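Putative carbohydrate binding protein (Pseudomonas aeruginosa, PDB 3QEC) probably binds carbohydrates, binds heparin and suramin, and may take part in carbohydrate transport and biofilm formation. Local coordinates at residues A48-T53 with A58-F63. Sequence-based numbering, arbitrary orientation.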
ATOM      1  N   ALA A  48      -4.144   0.462  -2.388  1.00 57.09           N
ATOM      2  CA  ALA A  48      -3.883   1.710  -3.111  1.00 55.62           C
ATOM      3  C   ALA A  48      -2.690   1.568  -4.055  1.00 57.66           C
ATOM      4  O   ALA A  48      -1.688   0.927  -3.712  1.00 55.66           O
ATOM      5  CB  ALA A  48      -3.626   2.847  -2.127  1.00 56.05           C
ATOM      6  N   LEU A  49      -2.796   2.195  -5.232  1.00 53.48           N
ATOM      7  CA  LEU A  49      -1.729   2.219  -6.234  1.00 51.92           C
ATOM      8  C   LEU A  49      -1.571   3.669  -6.708  1.00 57.31           C
ATOM      9  O   LEU A  49      -2.530   4.249  -7.221  1.00 58.50           O
ATOM     10  CB  LEU A  49      -2.070   1.252  -7.388  1.00 51.19           C
ATOM     11  CG  LEU A  49      -1.102   1.195  -8.553  1.00 51.97           C
ATOM     12  CD1 LEU A  49       0.003   0.211  -8.280  1.00 49.97           C
ATOM     13  CD2 LEU A  49      -1.828   0.818  -9.815  1.00 50.98           C
ATOM     14  N   GLU A  50      -0.399   4.276  -6.465  1.00 53.51           N
ATOM     15  CA  GLU A  50      -0.162   5.687  -6.795  1.00 53.73           C
ATOM     16  C   GLU A  50       1.264   5.954  -7.322  1.00 58.41           C
ATOM     17  O   GLU A  50       2.147   5.151  -7.033  1.00 57.86           O
ATOM     18  CB  GLU A  50      -0.411   6.552  -5.547  1.00 55.58           C
ATOM     19  CG  GLU A  50       0.536   6.315  -4.376  1.00 57.98           C
ATOM     20  CD  GLU A  50       0.142   7.139  -3.172  1.00 69.13           C
ATOM     21  OE1 GLU A  50       0.124   8.387  -3.284  1.00 58.41           O
ATOM     22  OE2 GLU A  50      -0.225   6.538  -2.139  1.00 62.14           O
ATOM     23  N   PRO A  51       1.518   7.095  -8.038  1.00 54.06           N
ATOM     24  CA  PRO A  51       2.893   7.385  -8.512  1.00 51.86           C
ATOM     25  C   PRO A  51       3.955   7.359  -7.394  1.00 55.06           C
ATOM     26  O   PRO A  51       3.694   7.862  -6.298  1.00 54.36           O
ATOM     27  CB  PRO A  51       2.766   8.802  -9.103  1.00 53.18           C
ATOM     28  CG  PRO A  51       1.324   8.923  -9.489  1.00 58.00           C
ATOM     29  CD  PRO A  51       0.567   8.158  -8.456  1.00 54.67           C
ATOM     30  N   ALA A  52       5.151   6.763  -7.673  1.00 51.68           N
ATOM     31  CA  ALA A  52       6.264   6.679  -6.714  1.00 52.04           C
ATOM     32  C   ALA A  52       7.072   7.991  -6.727  1.00 59.83           C
ATOM     33  O   ALA A  52       8.106   8.074  -7.389  1.00 61.26           O
ATOM     34  CB  ALA A  52       7.160   5.485  -7.040  1.00 51.68           C
ATOM     35  N   THR A  53       6.579   9.020  -6.027  1.00 56.04           N
ATOM     36  CA  THR A  53       7.206  10.346  -6.004  1.00 55.31           C
ATOM     37  C   THR A  53       8.072  10.540  -4.766  1.00 60.36           C
ATOM     38  O   THR A  53       7.967   9.774  -3.796  1.00 61.02           O
ATOM     39  CB  THR A  53       6.132  11.454  -6.088  1.00 58.93           C
ATOM     40  OG1 THR A  53       5.263  11.373  -4.959  1.00 58.37           O
ATOM     41  CG2 THR A  53       5.340  11.419  -7.400  1.00 52.17           C
ATOM     42  N   ALA A  58       8.950   9.772   1.264  1.00 59.07           N
ATOM     43  CA  ALA A  58       9.104  10.324   2.615  1.00 58.55           C
ATOM     44  C   ALA A  58       7.962   9.834   3.537  1.00 62.85           C
ATOM     45  O   ALA A  58       8.212   9.476   4.693  1.00 63.60           O
ATOM     46  CB  ALA A  58       9.128  11.842   2.550  1.00 59.03           C
ATOM     47  N   TYR A  59       6.722   9.784   3.009  1.00 58.27           N
ATOM     48  CA  TYR A  59       5.559   9.326   3.774  1.00 58.07           C
ATOM     49  C   TYR A  59       5.676   7.827   4.103  1.00 62.13           C
ATOM     50  O   TYR A  59       5.630   7.455   5.281  1.00 62.71           O
ATOM     51  CB  TYR A  59       4.251   9.622   3.012  1.00 57.88           C
ATOM     52  CG  TYR A  59       3.010   9.259   3.796  1.00 59.74           C
ATOM     53  CD1 TYR A  59       2.436  10.161   4.692  1.00 62.40           C
ATOM     54  CD2 TYR A  59       2.425   7.998   3.671  1.00 59.96           C
ATOM     55  CE1 TYR A  59       1.294   9.827   5.426  1.00 62.37           C
ATOM     56  CE2 TYR A  59       1.303   7.643   4.423  1.00 61.27           C
ATOM     57  CZ  TYR A  59       0.726   8.567   5.280  1.00 68.80           C
ATOM     58  OH  TYR A  59      -0.382   8.207   6.005  1.00 71.82           O
ATOM     59  N   TYR A  60       5.863   6.977   3.062  1.00 56.88           N
ATOM     60  CA  TYR A  60       5.950   5.525   3.207  1.00 55.84           C
ATOM     61  C   TYR A  60       7.191   5.064   4.007  1.00 60.80           C
ATOM     62  O   TYR A  60       7.139   3.998   4.626  1.00 61.01           O
ATOM     63  CB  TYR A  60       5.848   4.832   1.844  1.00 55.24           C
ATOM     64  CG  TYR A  60       4.434   4.874   1.291  1.00 56.34           C
ATOM     65  CD1 TYR A  60       3.351   4.454   2.056  1.00 58.09           C
ATOM     66  CD2 TYR A  60       4.183   5.301  -0.008  1.00 56.30           C
ATOM     67  CE1 TYR A  60       2.053   4.492   1.556  1.00 57.18           C
ATOM     68  CE2 TYR A  60       2.889   5.322  -0.527  1.00 56.50           C
ATOM     69  CZ  TYR A  60       1.827   4.919   0.262  1.00 61.42           C
ATOM     70  OH  TYR A  60       0.546   4.932  -0.231  1.00 59.59           O
ATOM     71  N   ALA A  61       8.264   5.872   4.062  1.00 57.36           N
ATOM     72  CA  ALA A  61       9.422   5.536   4.890  1.00 57.59           C
ATOM     73  C   ALA A  61       9.023   5.501   6.369  1.00 64.51           C
ATOM     74  O   ALA A  61       9.413   4.578   7.084  1.00 65.55           O
ATOM     75  CB  ALA A  61      10.545   6.545   4.678  1.00 58.43           C
ATOM     76  N   LYS A  62       8.208   6.478   6.817  1.00 62.02           N
ATOM     77  CA  LYS A  62       7.793   6.540   8.214  1.00 62.95           C
ATOM     78  C   LYS A  62       6.519   5.692   8.493  1.00 67.53           C
ATOM     79  O   LYS A  62       6.426   5.154   9.593  1.00 69.07           O
ATOM     80  CB  LYS A  62       7.599   8.007   8.679  1.00 65.17           C
ATOM     81  N   PHE A  63       5.561   5.542   7.531  1.00 61.66           N
ATOM     82  CA  PHE A  63       4.305   4.835   7.846  1.00 60.88           C
ATOM     83  C   PHE A  63       3.907   3.672   6.915  1.00 64.19           C
ATOM     84  O   PHE A  63       2.860   3.059   7.145  1.00 65.07           O
ATOM     85  CB  PHE A  63       3.128   5.842   7.874  1.00 62.51           C
ATOM     86  CG  PHE A  63       3.381   7.086   8.692  1.00 65.27           C
ATOM     87  CD1 PHE A  63       3.306   7.054  10.085  1.00 69.99           C
ATOM     88  CD2 PHE A  63       3.737   8.282   8.075  1.00 66.63           C
ATOM     89  CE1 PHE A  63       3.576   8.201  10.846  1.00 71.85           C
ATOM     90  CE2 PHE A  63       4.015   9.425   8.835  1.00 70.95           C
ATOM     91  CZ  PHE A  63       3.930   9.379  10.217  1.00 70.64           C
TER
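E50 and Y60 meet through a single hydrogen bond that ties the end of strand 46-51 to helix 54-63, which follows it in the chain. Along the strand, side chains alternate: A48 and E50 turn toward the helix, whereas L49 points the other way, its branched hydrocarbon suited to packing on Y109, I111 and V136 of the sheet. E50 is long enough to reach the tyrosine hydroxyl from the strand. With chi1 at 64° its CG is flanked by both backbone neighbours of CA, N and C, and from there the chain runs extended, carrying the carboxylate out to the tyrosine. There Y60 OH donates to E50 OE2 at 2.6 Å, reaching the oxygen on its anti side and 31° out of the carboxylate plane. OE2 sits at the edge of the Y60 ring, 3.5 Å from Y60 CZ, and the two flat groups stand almost perpendicular. P51 then ends the strand, A52 centres an inverse gamma turn, and T53 stands at the N-cap just before the helix, where its hydroxyl oxygen weakly accepts a hydrogen bond from the N-H of M56. Tyrosine suits the helix position because its ring can pack against Y110 while the hydroxyl reaches the acid. E50 OE2 also forms a salt bridge with R84, so one oxygen of this buried glutamate serves both a neutral donor and a cation; this pairing would be expected to favour the ionised carboxylate and fasten helix to sheet through a polar link.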